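Local coordinates for leucine-rich repeat protein (Bacteroides thetaiotaomicron, PDB 4ECN) that is of unknown function but, as an extracellular leucine-rich repeat protein with two DUF4458 domains, probably binds other proteins, at residues 222-225 / 230-233; 355-360 / 384-389; 390-395 / 577-582. All coordinates share one frame; numbering follows the deposited sequence.

Contact 1: residues 222-225 / 230-233; sequences TTYS and KRSE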
ATOM      1  N   THR A 222       1.350  38.350  -2.880  1.00 51.37           N
ATOM      2  CA  THR A 222      -0.012  38.220  -3.373  1.00 51.07           C
ATOM      3  C   THR A 222      -0.664  39.584  -3.165  1.00 55.30           C
ATOM      4  O   THR A 222      -0.698  40.076  -2.030  1.00 52.50           O
ATOM      5  CB  THR A 222      -0.761  37.057  -2.717  1.00 57.31           C
ATOM      6  OG1 THR A 222      -0.030  35.850  -2.923  1.00 64.01           O
ATOM      7  CG2 THR A 222      -2.142  36.880  -3.285  1.00 53.14           C
ATOM      8  N   THR A 223      -1.115  40.224  -4.263  1.00 54.78           N
ATOM      9  CA  THR A 223      -1.806  41.520  -4.169  1.00 56.19           C
ATOM     10  C   THR A 223      -3.333  41.290  -4.223  1.00 62.03           C
ATOM     11  O   THR A 223      -3.795  40.332  -4.851  1.00 60.73           O
ATOM     12  CB  THR A 223      -1.340  42.516  -5.249  1.00 61.08           C
ATOM     13  OG1 THR A 223      -1.363  41.879  -6.522  1.00 62.39           O
ATOM     14  CG2 THR A 223       0.049  43.077  -4.976  1.00 55.08           C
ATOM     15  N   TYR A 224      -4.102  42.171  -3.553  1.00 61.33           N
ATOM     16  CA  TYR A 224      -5.562  42.100  -3.486  1.00 62.49           C
ATOM     17  C   TYR A 224      -6.261  43.426  -3.825  1.00 71.32           C
ATOM     18  O   TYR A 224      -5.768  44.501  -3.484  1.00 70.67           O
ATOM     19  CB  TYR A 224      -6.019  41.683  -2.080  1.00 62.76           C
ATOM     20  CG  TYR A 224      -5.466  40.361  -1.614  1.00 62.85           C
ATOM     21  CD1 TYR A 224      -6.104  39.164  -1.930  1.00 64.26           C
ATOM     22  CD2 TYR A 224      -4.309  40.302  -0.843  1.00 62.58           C
ATOM     23  CE1 TYR A 224      -5.582  37.939  -1.521  1.00 63.29           C
ATOM     24  CE2 TYR A 224      -3.782  39.085  -0.422  1.00 62.15           C
ATOM     25  CZ  TYR A 224      -4.422  37.905  -0.761  1.00 67.01           C
ATOM     26  OH  TYR A 224      -3.894  36.705  -0.344  1.00 63.20           O
ATOM     27  N   SER A 225      -7.449  43.328  -4.445  1.00 71.98           N
ATOM     28  CA  SER A 225      -8.328  44.460  -4.753  1.00 73.69           C
ATOM     29  C   SER A 225      -9.569  44.366  -3.869  1.00 79.79           C
ATOM     30  O   SER A 225     -10.111  43.275  -3.724  1.00 78.59           O
ATOM     31  CB  SER A 225      -8.697  44.489  -6.234  1.00 76.62           C
ATOM     32  OG  SER A 225      -9.469  43.363  -6.620  1.00 81.24           O
ATOM     33  N   LYS A 230     -15.790  42.548  -0.495  1.00 86.66           N
ATOM     34  CA  LYS A 230     -15.127  41.495  -1.271  1.00 83.99           C
ATOM     35  C   LYS A 230     -13.663  41.855  -1.597  1.00 84.04           C
ATOM     36  O   LYS A 230     -13.399  42.787  -2.365  1.00 83.87           O
ATOM     37  CB  LYS A 230     -15.901  41.205  -2.583  1.00 86.50           C
ATOM     38  CG  LYS A 230     -15.408  39.981  -3.371  1.00 90.98           C
ATOM     39  CD  LYS A 230     -15.719  38.645  -2.677  1.00 93.68           C
ATOM     40  CE  LYS A 230     -14.926  37.486  -3.237  1.00 99.73           C
ATOM     41  NZ  LYS A 230     -13.477  37.566  -2.893  1.00102.30           N
ATOM     42  N   ARG A 231     -12.721  41.060  -1.041  1.00 76.96           N
ATOM     43  CA  ARG A 231     -11.281  41.186  -1.277  1.00 74.19           C
ATOM     44  C   ARG A 231     -10.866  40.101  -2.267  1.00 74.04           C
ATOM     45  O   ARG A 231     -10.931  38.921  -1.937  1.00 73.45           O
ATOM     46  CB  ARG A 231     -10.506  41.096   0.043  1.00 71.57           C
ATOM     47  CG  ARG A 231      -9.053  41.479  -0.084  1.00 74.94           C
ATOM     48  CD  ARG A 231      -8.286  41.194   1.185  1.00 81.84           C
ATOM     49  NE  ARG A 231      -8.636  42.091   2.291  1.00 83.54           N
ATOM     50  CZ  ARG A 231      -8.030  42.081   3.478  1.00 94.56           C
ATOM     51  NH1 ARG A 231      -7.047  41.214   3.728  1.00 83.50           N
ATOM     52  NH2 ARG A 231      -8.395  42.938   4.423  1.00 70.26           N
ATOM     53  N   SER A 232     -10.483  40.496  -3.489  1.00 68.85           N
ATOM     54  CA  SER A 232     -10.132  39.566  -4.566  1.00 67.68           C
ATOM     55  C   SER A 232      -8.629  39.566  -4.900  1.00 68.51           C
ATOM     56  O   SER A 232      -7.991  40.615  -4.893  1.00 67.91           O
ATOM     57  CB  SER A 232     -10.912  39.912  -5.829  1.00 71.72           C
ATOM     58  OG  SER A 232     -12.306  39.903  -5.578  1.00 80.73           O
ATOM     59  N   GLU A 233      -8.102  38.374  -5.240  1.00 62.27           N
ATOM     60  CA  GLU A 233      -6.715  38.111  -5.624  1.00 60.77           C
ATOM     61  C   GLU A 233      -6.379  38.789  -6.958  1.00 64.79           C
ATOM     62  O   GLU A 233      -7.149  38.672  -7.914  1.00 66.06           O
ATOM     63  CB  GLU A 233      -6.543  36.597  -5.743  1.00 61.40           C
ATOM     64  CG  GLU A 233      -5.180  36.050  -5.371  1.00 70.98           C
ATOM     65  CD  GLU A 233      -5.261  34.695  -4.690  1.00 90.99           C
ATOM     66  OE1 GLU A 233      -6.086  33.852  -5.114  1.00 82.52           O
ATOM     67  OE2 GLU A 233      -4.493  34.472  -3.727  1.00 91.80           O
TER
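Tyr224 and Glu233 face each other as a non-hydrogen-bonded pair in the antiparallel beta hairpin of strands 214-227 and 230-238, in the second DUF4458 domain, whose family belongs to the transthyretin clan. Beside them Ser225 and Ser232 form the hydrogen-bonded pair, joined by two almost straight backbone bonds: Ser225 N to Ser232 O and Ser232 N to Ser225 O, each 2.8 Å. The Tyr224 side chain rises from the face of the sheet that also carries Glu233. Its CB lies 3.6 Å from Arg231 CG, and its CG is close to both CG and CD of that arginine, whose guanidinium turns off to Gln226 and the ring of Tyr157. One ring carbon further, Tyr224 CD1 comes within 3.9 Å of Glu233 CA. From there ring and glutamate run side by side, the ring and carboxylate planes 23° apart. At the tip Tyr224 OH bonds to Asp159 on strand 157-164, and the Glu233 carboxylate forms a salt bridge with Lys272 of helix 266-280, tying this domain to the helix. The methyl of Thr222, CG2 anti to the backbone N, completes the row by resting 3.4 Å from Glu233 OE2.

Contact 2: residues 355-360 / 384-389; sequences GTHSET and RMHYKK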
ATOM      1  N   GLY A 355      -5.081   6.580  -1.375  1.00 42.99           N
ATOM      2  CA  GLY A 355      -4.916   5.373  -0.580  1.00 43.11           C
ATOM      3  C   GLY A 355      -4.385   4.250  -1.432  1.00 47.82           C
ATOM      4  O   GLY A 355      -4.358   4.385  -2.657  1.00 49.09           O
ATOM      5  N   THR A 356      -3.984   3.126  -0.803  1.00 43.85           N
ATOM      6  CA  THR A 356      -3.371   1.964  -1.474  1.00 43.14           C
ATOM      7  C   THR A 356      -3.595   0.709  -0.650  1.00 47.29           C
ATOM      8  O   THR A 356      -3.690   0.774   0.572  1.00 48.26           O
ATOM      9  CB  THR A 356      -1.878   2.269  -1.659  1.00 49.03           C
ATOM     10  OG1 THR A 356      -1.749   3.117  -2.788  1.00 52.10           O
ATOM     11  CG2 THR A 356      -1.047   1.093  -1.893  1.00 46.67           C
ATOM     12  N   HIS A 357      -3.676  -0.436  -1.323  1.00 42.34           N
ATOM     13  CA  HIS A 357      -3.820  -1.729  -0.666  1.00 40.84           C
ATOM     14  C   HIS A 357      -2.560  -2.073   0.156  1.00 43.67           C
ATOM     15  O   HIS A 357      -2.635  -2.863   1.095  1.00 43.67           O
ATOM     16  CB  HIS A 357      -4.107  -2.828  -1.707  1.00 40.84           C
ATOM     17  CG  HIS A 357      -3.078  -2.929  -2.775  1.00 43.39           C
ATOM     18  ND1 HIS A 357      -3.160  -2.170  -3.918  1.00 45.39           N
ATOM     19  CD2 HIS A 357      -1.957  -3.686  -2.828  1.00 44.26           C
ATOM     20  CE1 HIS A 357      -2.083  -2.477  -4.629  1.00 44.32           C
ATOM     21  NE2 HIS A 357      -1.343  -3.399  -4.019  1.00 44.00           N
ATOM     22  N   SER A 358      -1.430  -1.431  -0.176  1.00 40.26           N
ATOM     23  CA  SER A 358      -0.085  -1.603   0.380  1.00 39.86           C
ATOM     24  C   SER A 358       0.280  -0.504   1.431  1.00 44.72           C
ATOM     25  O   SER A 358       1.342  -0.588   2.048  1.00 43.56           O
ATOM     26  CB  SER A 358       0.922  -1.569  -0.771  1.00 43.09           C
ATOM     27  OG  SER A 358       2.173  -2.147  -0.431  1.00 62.06           O
ATOM     28  N   GLU A 359      -0.596   0.506   1.637  1.00 42.36           N
ATOM     29  CA  GLU A 359      -0.375   1.658   2.516  1.00 42.34           C
ATOM     30  C   GLU A 359       0.113   1.231   3.942  1.00 48.10           C
ATOM     31  O   GLU A 359       1.133   1.746   4.418  1.00 47.76           O
ATOM     32  CB  GLU A 359      -1.677   2.469   2.612  1.00 43.74           C
ATOM     33  CG  GLU A 359      -1.547   3.984   2.728  1.00 47.87           C
ATOM     34  CD  GLU A 359      -2.880   4.711   2.627  1.00 61.83           C
ATOM     35  OE1 GLU A 359      -3.881   4.058   2.241  1.00 45.03           O
ATOM     36  OE2 GLU A 359      -2.942   5.910   2.990  1.00 49.28           O
ATOM     37  N   THR A 360      -0.564   0.267   4.591  1.00 45.21           N
ATOM     38  CA  THR A 360      -0.181  -0.168   5.952  1.00 44.91           C
ATOM     39  C   THR A 360       1.113  -1.002   5.976  1.00 49.79           C
ATOM     40  O   THR A 360       1.719  -1.192   7.042  1.00 50.68           O
ATOM     41  CB  THR A 360      -1.297  -0.974   6.575  1.00 48.97           C
ATOM     42  OG1 THR A 360      -1.604  -2.049   5.685  1.00 51.86           O
ATOM     43  CG2 THR A 360      -2.536  -0.130   6.844  1.00 44.94           C
ATOM     44  N   ARG A 384       0.546  -3.302 -11.502  1.00 40.07           N
ATOM     45  CA  ARG A 384      -0.767  -3.963 -11.601  1.00 39.38           C
ATOM     46  C   ARG A 384      -0.757  -5.370 -10.924  1.00 43.79           C
ATOM     47  O   ARG A 384      -1.771  -5.793 -10.359  1.00 43.89           O
ATOM     48  CB  ARG A 384      -1.180  -4.103 -13.069  1.00 37.14           C
ATOM     49  CG  ARG A 384      -1.655  -2.835 -13.718  1.00 33.78           C
ATOM     50  CD  ARG A 384      -1.615  -2.967 -15.216  1.00 37.24           C
ATOM     51  NE  ARG A 384      -2.474  -1.974 -15.859  1.00 48.16           N
ATOM     52  CZ  ARG A 384      -2.791  -1.974 -17.152  1.00 61.84           C
ATOM     53  NH1 ARG A 384      -2.332  -2.927 -17.955  1.00 44.51           N
ATOM     54  NH2 ARG A 384      -3.595  -1.041 -17.645  1.00 53.80           N
HETATM   55  N   MSE A 385       0.393  -6.077 -10.986  1.00 38.14           N
HETATM   56  CA  MSE A 385       0.560  -7.415 -10.422  1.00 36.68           C
HETATM   57  C   MSE A 385       0.916  -7.368  -8.931  1.00 43.08           C
HETATM   58  O   MSE A 385       1.045  -8.449  -8.319  1.00 43.92           O
HETATM   59  CB  MSE A 385       1.655  -8.227 -11.190  1.00 37.97           C
HETATM   60  CG  MSE A 385       1.306  -8.611 -12.647  1.00 44.03           C
HETATM   61 SE   MSE A 385      -0.462  -9.428 -12.977  0.75 51.13          SE
HETATM   62  CE  MSE A 385      -1.479  -7.853 -13.370  1.00 47.61           C
ATOM     63  N   HIS A 386       1.070  -6.148  -8.331  1.00 38.76           N
ATOM     64  CA  HIS A 386       1.436  -6.045  -6.912  1.00 37.21           C
ATOM     65  C   HIS A 386       0.377  -6.704  -6.030  1.00 43.87           C
ATOM     66  O   HIS A 386       0.767  -7.547  -5.218  1.00 44.38           O
ATOM     67  CB  HIS A 386       1.670  -4.611  -6.467  1.00 37.02           C
ATOM     68  CG  HIS A 386       2.268  -4.521  -5.101  1.00 40.03           C
ATOM     69  ND1 HIS A 386       1.487  -4.266  -3.981  1.00 41.72           N
ATOM     70  CD2 HIS A 386       3.553  -4.700  -4.705  1.00 41.78           C
ATOM     71  CE1 HIS A 386       2.325  -4.249  -2.953  1.00 41.04           C
ATOM     72  NE2 HIS A 386       3.577  -4.527  -3.336  1.00 41.40           N
ATOM     73  N   TYR A 387      -0.954  -6.410  -6.238  1.00 40.99           N
ATOM     74  CA  TYR A 387      -2.022  -7.038  -5.441  1.00 40.81           C
ATOM     75  C   TYR A 387      -1.884  -8.570  -5.471  1.00 42.63           C
ATOM     76  O   TYR A 387      -1.905  -9.214  -4.417  1.00 41.75           O
ATOM     77  CB  TYR A 387      -3.442  -6.622  -5.898  1.00 43.07           C
ATOM     78  CG  TYR A 387      -4.528  -7.012  -4.903  1.00 46.22           C
ATOM     79  CD1 TYR A 387      -4.848  -6.190  -3.831  1.00 47.61           C
ATOM     80  CD2 TYR A 387      -5.197  -8.230  -5.007  1.00 48.68           C
ATOM     81  CE1 TYR A 387      -5.818  -6.557  -2.898  1.00 49.07           C
ATOM     82  CE2 TYR A 387      -6.164  -8.617  -4.068  1.00 49.93           C
ATOM     83  CZ  TYR A 387      -6.466  -7.779  -3.010  1.00 56.18           C
ATOM     84  OH  TYR A 387      -7.422  -8.149  -2.089  1.00 55.08           O
ATOM     85  N   LYS A 388      -1.682  -9.134  -6.668  1.00 38.07           N
ATOM     86  CA  LYS A 388      -1.552 -10.573  -6.875  1.00 36.94           C
ATOM     87  C   LYS A 388      -0.400 -11.143  -6.036  1.00 41.67           C
ATOM     88  O   LYS A 388      -0.605 -12.137  -5.350  1.00 41.31           O
ATOM     89  CB  LYS A 388      -1.345 -10.871  -8.365  1.00 37.64           C
ATOM     90  CG  LYS A 388      -1.607 -12.317  -8.733  1.00 43.76           C
ATOM     91  CD  LYS A 388      -1.633 -12.539 -10.240  1.00 51.80           C
ATOM     92  CE  LYS A 388      -0.284 -12.597 -10.936  1.00 60.94           C
ATOM     93  NZ  LYS A 388       0.306 -13.959 -10.921  1.00 70.43           N
ATOM     94  N   LYS A 389       0.785 -10.496  -6.060  1.00 38.54           N
ATOM     95  CA  LYS A 389       1.989 -10.953  -5.358  1.00 37.58           C
ATOM     96  C   LYS A 389       1.842 -10.790  -3.847  1.00 41.52           C
ATOM     97  O   LYS A 389       2.311 -11.651  -3.082  1.00 41.62           O
ATOM     98  CB  LYS A 389       3.263 -10.209  -5.853  1.00 39.84           C
ATOM     99  CG  LYS A 389       3.550 -10.432  -7.356  1.00 62.92           C
ATOM    100  CD  LYS A 389       4.892  -9.833  -7.848  1.00 74.39           C
ATOM    101  CE  LYS A 389       4.877  -9.301  -9.283  1.00 71.44           C
ATOM    102  NZ  LYS A 389       4.582  -7.824  -9.354  1.00 72.57           N
TER
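Two histidines hold each other directly: His357 NE2 and His386 ND1 are 3.0 Å apart and hydrogen-bonded, and either could be the donor. The rings meet rim to rim with their planes at 42°, neither lying over the other. Whichever ring donates, the bond would probably couple the tautomers of the two. At the other nitrogen of His357, ND1 bonds to Glu497 OE1, so this buried imidazole is gripped at both ends, and the carboxylate is likely to raise its affinity for a proton. The ring is put there by chi1 of 57°, which sets CG between the backbone N and the carbonyl carbon and carries the imidazole toward residues 384-389. Tyr387 approaches from another direction, its edge toward the His357 face in a T-shaped pair with planes at 73°. Tyr387 CD1 does the touching, 3.9 Å from His357 CG and displaced toward the rim of the imidazole, and the three rings make an aromatic cluster. In the leucine-rich repeat fold this joins the segment following strand 351-353 to helix 386-391, part of a long insertion before the next strand of the sheet, 452-456. Tyr387 also touches Asn521 and Asp579 on strands further along that sheet. In 355-360, a type I beta turn from Thr356 to Glu359 presents both His357 and Ser358. Glu359 OE1 accepts from Thr356 N, which meets it from above the carboxylate plane. Beside the histidine pair, Ser358 OG comes obliquely to the His386 ring, 3.3 Å from its CE1, while bonding to the hydroxyl of Ser362.

Contact 3: residues 390-395 / 577-582; sequences MFLDYD and LLDCVH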
HETATM    1  N   MSE A 390       1.182  -9.708  -3.418  1.00 37.72           N
HETATM    2  CA  MSE A 390       0.985  -9.406  -2.000  1.00 36.69           C
HETATM    3  C   MSE A 390      -0.023 -10.310  -1.335  1.00 40.25           C
HETATM    4  O   MSE A 390       0.154 -10.561  -0.150  1.00 39.23           O
HETATM    5  CB  MSE A 390       0.533  -7.951  -1.809  1.00 38.74           C
HETATM    6  CG  MSE A 390       0.248  -7.577  -0.347  1.00 44.62           C
HETATM    7 SE   MSE A 390       0.682  -5.762   0.058  0.75 50.88          SE
HETATM    8  CE  MSE A 390      -0.601  -5.424   1.234  1.00 47.80           C
ATOM      9  N   PHE A 391      -1.085 -10.768  -2.040  1.00 38.30           N
ATOM     10  CA  PHE A 391      -2.099 -11.566  -1.359  1.00 39.04           C
ATOM     11  C   PHE A 391      -2.498 -12.878  -2.001  1.00 44.18           C
ATOM     12  O   PHE A 391      -3.254 -13.609  -1.355  1.00 46.25           O
ATOM     13  CB  PHE A 391      -3.408 -10.764  -1.268  1.00 41.83           C
ATOM     14  CG  PHE A 391      -3.329  -9.411  -0.603  1.00 44.41           C
ATOM     15  CD1 PHE A 391      -3.271  -9.300   0.780  1.00 47.53           C
ATOM     16  CD2 PHE A 391      -3.369  -8.245  -1.357  1.00 47.19           C
ATOM     17  CE1 PHE A 391      -3.198  -8.050   1.388  1.00 48.21           C
ATOM     18  CE2 PHE A 391      -3.327  -6.995  -0.740  1.00 49.49           C
ATOM     19  CZ  PHE A 391      -3.274  -6.908   0.623  1.00 47.15           C
ATOM     20  N   LEU A 392      -2.125 -13.177  -3.261  1.00 38.88           N
ATOM     21  CA  LEU A 392      -2.750 -14.360  -3.855  1.00 37.05           C
ATOM     22  C   LEU A 392      -1.766 -15.453  -4.218  1.00 44.66           C
ATOM     23  O   LEU A 392      -2.012 -16.606  -3.855  1.00 46.17           O
ATOM     24  CB  LEU A 392      -3.556 -13.963  -5.098  1.00 35.86           C
ATOM     25  CG  LEU A 392      -4.489 -12.722  -4.932  1.00 38.45           C
ATOM     26  CD1 LEU A 392      -4.986 -12.185  -6.276  1.00 38.33           C
ATOM     27  CD2 LEU A 392      -5.579 -12.938  -3.888  1.00 34.15           C
ATOM     28  N   ASP A 393      -0.703 -15.138  -4.950  1.00 42.61           N
ATOM     29  CA  ASP A 393       0.264 -16.147  -5.402  1.00 42.96           C
ATOM     30  C   ASP A 393       1.116 -16.706  -4.288  1.00 46.55           C
ATOM     31  O   ASP A 393       1.537 -15.963  -3.386  1.00 48.39           O
ATOM     32  CB  ASP A 393       1.227 -15.545  -6.443  1.00 45.34           C
ATOM     33  CG  ASP A 393       0.648 -15.152  -7.782  1.00 61.83           C
ATOM     34  OD1 ASP A 393      -0.263 -15.867  -8.273  1.00 63.84           O
ATOM     35  OD2 ASP A 393       1.204 -14.226  -8.408  1.00 69.85           O
ATOM     36  N   TYR A 394       1.451 -17.992  -4.415  1.00 39.98           N
ATOM     37  CA  TYR A 394       2.373 -18.701  -3.542  1.00 39.37           C
ATOM     38  C   TYR A 394       2.904 -19.918  -4.284  1.00 43.05           C
ATOM     39  O   TYR A 394       2.205 -20.475  -5.132  1.00 43.01           O
ATOM     40  CB  TYR A 394       1.736 -19.085  -2.182  1.00 40.97           C
ATOM     41  CG  TYR A 394       0.811 -20.283  -2.189  1.00 43.08           C
ATOM     42  CD1 TYR A 394      -0.497 -20.174  -2.645  1.00 44.47           C
ATOM     43  CD2 TYR A 394       1.215 -21.504  -1.651  1.00 45.23           C
ATOM     44  CE1 TYR A 394      -1.370 -21.262  -2.611  1.00 46.22           C
ATOM     45  CE2 TYR A 394       0.348 -22.597  -1.595  1.00 47.06           C
ATOM     46  CZ  TYR A 394      -0.942 -22.479  -2.095  1.00 56.97           C
ATOM     47  OH  TYR A 394      -1.798 -23.564  -2.080  1.00 58.99           O
ATOM     48  N   ASP A 395       4.156 -20.295  -4.002  1.00 39.90           N
ATOM     49  CA  ASP A 395       4.837 -21.468  -4.566  1.00 39.54           C
ATOM     50  C   ASP A 395       4.078 -22.750  -4.105  1.00 42.94           C
ATOM     51  O   ASP A 395       3.960 -23.010  -2.895  1.00 40.91           O
ATOM     52  CB  ASP A 395       6.311 -21.444  -4.105  1.00 41.08           C
ATOM     53  CG  ASP A 395       7.269 -22.399  -4.784  1.00 49.72           C
ATOM     54  OD1 ASP A 395       6.870 -23.560  -5.042  1.00 49.21           O
ATOM     55  OD2 ASP A 395       8.456 -22.011  -4.988  1.00 55.08           O
ATOM     56  N   LEU A 577      -7.192 -11.277 -16.176  1.00 43.30           N
ATOM     57  CA  LEU A 577      -6.993 -11.587 -14.746  1.00 40.30           C
ATOM     58  C   LEU A 577      -8.305 -11.500 -14.024  1.00 43.43           C
ATOM     59  O   LEU A 577      -9.008 -10.503 -14.158  1.00 43.41           O
ATOM     60  CB  LEU A 577      -5.955 -10.661 -14.071  1.00 38.70           C
ATOM     61  CG  LEU A 577      -5.634 -10.911 -12.593  1.00 40.70           C
ATOM     62  CD1 LEU A 577      -4.233 -10.499 -12.278  1.00 40.03           C
ATOM     63  CD2 LEU A 577      -6.626 -10.214 -11.656  1.00 40.66           C
ATOM     64  N   LEU A 578      -8.606 -12.509 -13.207  1.00 39.96           N
ATOM     65  CA  LEU A 578      -9.816 -12.523 -12.407  1.00 39.86           C
ATOM     66  C   LEU A 578      -9.522 -13.098 -11.036  1.00 43.83           C
ATOM     67  O   LEU A 578      -9.052 -14.227 -10.941  1.00 44.42           O
ATOM     68  CB  LEU A 578     -10.930 -13.303 -13.101  1.00 40.44           C
ATOM     69  CG  LEU A 578     -12.224 -13.406 -12.340  1.00 45.95           C
ATOM     70  CD1 LEU A 578     -12.947 -12.067 -12.304  1.00 46.64           C
ATOM     71  CD2 LEU A 578     -13.105 -14.454 -12.953  1.00 50.01           C
ATOM     72  N   ASP A 579      -9.787 -12.299  -9.983  1.00 39.38           N
ATOM     73  CA  ASP A 579      -9.639 -12.607  -8.569  1.00 38.61           C
ATOM     74  C   ASP A 579     -11.007 -12.551  -7.901  1.00 47.99           C
ATOM     75  O   ASP A 579     -11.589 -11.475  -7.817  1.00 49.05           O
ATOM     76  CB  ASP A 579      -8.654 -11.619  -7.901  1.00 39.09           C
ATOM     77  CG  ASP A 579      -8.849 -11.410  -6.402  1.00 46.87           C
ATOM     78  OD1 ASP A 579      -8.984 -12.402  -5.683  1.00 49.24           O
ATOM     79  OD2 ASP A 579      -8.833 -10.243  -5.951  1.00 50.53           O
ATOM     80  N   CYS A 580     -11.509 -13.695  -7.420  1.00 47.64           N
ATOM     81  CA  CYS A 580     -12.767 -13.832  -6.694  1.00 49.62           C
ATOM     82  C   CYS A 580     -12.547 -14.562  -5.406  1.00 50.51           C
ATOM     83  O   CYS A 580     -13.453 -15.238  -4.913  1.00 52.13           O
ATOM     84  CB  CYS A 580     -13.805 -14.544  -7.540  1.00 53.12           C
ATOM     85  SG  CYS A 580     -14.637 -13.464  -8.704  1.00 59.65           S
ATOM     86  N   VAL A 581     -11.362 -14.435  -4.841  1.00 43.29           N
ATOM     87  CA  VAL A 581     -11.070 -15.119  -3.599  1.00 41.53           C
ATOM     88  C   VAL A 581     -11.916 -14.510  -2.486  1.00 46.92           C
ATOM     89  O   VAL A 581     -12.305 -13.344  -2.561  1.00 46.56           O
ATOM     90  CB  VAL A 581      -9.569 -15.109  -3.255  1.00 42.98           C
ATOM     91  CG1 VAL A 581      -8.755 -15.567  -4.449  1.00 42.55           C
ATOM     92  CG2 VAL A 581      -9.105 -13.739  -2.780  1.00 42.43           C
ATOM     93  N   HIS A 582     -12.231 -15.332  -1.483  1.00 43.82           N
ATOM     94  CA  HIS A 582     -12.947 -14.974  -0.268  1.00 43.85           C
ATOM     95  C   HIS A 582     -14.243 -14.207  -0.560  1.00 50.17           C
ATOM     96  O   HIS A 582     -14.528 -13.143   0.016  1.00 51.54           O
ATOM     97  CB  HIS A 582     -12.053 -14.181   0.683  1.00 43.92           C
ATOM     98  CG  HIS A 582     -10.920 -15.009   1.188  1.00 47.03           C
ATOM     99  ND1 HIS A 582      -9.702 -15.032   0.540  1.00 48.67           N
ATOM    100  CD2 HIS A 582     -10.877 -15.870   2.230  1.00 49.13           C
ATOM    101  CE1 HIS A 582      -8.943 -15.874   1.222  1.00 47.91           C
ATOM    102  NE2 HIS A 582      -9.610 -16.413   2.241  1.00 48.52           N
TER
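Leu392 is the one residue of 390-395 that reaches strand 577-579 and the turn after it, and it does so through both of its methyls. The apolar part is Leu392 on Val581: CD2 lies 3.8 Å from Val581 CG2 and a little farther from CG1, close to both arms of the valine fork, the two side chains crossing at a slant. With chi1 at -47°, Leu392 CG is anti to the carbonyl carbon, and the isobutyl group is carried toward the strand. The second kind of contact is apolar against polar. Leu392 CD1 rests 3.9 Å from Asp579 CG, and CD2 is equally near Asp579 OD1; the leucine and aspartate side chains cross at about a right angle. No hydrogen bond passes between the two segments. The polar bonding runs within 577-582, where Asp579 OD1 accepts from Val581 N at 3.2 Å, nearly straight at the hydrogen though from above the carboxylate plane. This is an Asx turn, made as the chain leaves a parallel strand of the leucine-rich repeat sheet. A leucine in place of Asp579 would remove the acceptor of Val581 N and would probably free the turn to shift, taking the valine methyl from its seat on Leu392. Tyr554 of the adjacent strand 552-554 also touches Asp579. Leu392, next after 386-391, thus meets the strand and its turn through its two methyls, against a valine and the flank of a carboxylate. With no hydrogen bond across it, the contact probably rests on van der Waals packing, while the Asp579 OD1 bond to Val581 N steadies the turn that carries the valine.

From the N terminus, contact 1 comes first and closes a short loop, the turn between two neighbouring strands of the second DUF4458 domain. The chain then enters the leucine-rich repeats, where contact 2 closes a loop of 23 residues after strand 351-353. Contact 3 opens directly after it and closes far later, 181 residues on, at strand 577-579. The three follow in series, with none nested or crossing. Contact 1 stands apart, its centre about 45 Å from that of contact 2. Contacts 2 and 3 share helix 386-391 and touch through the salt bridge of Lys388 with Asp393, so they tie this insertion to the loop after 351-353 and to strand 577-579, much further along the sheet.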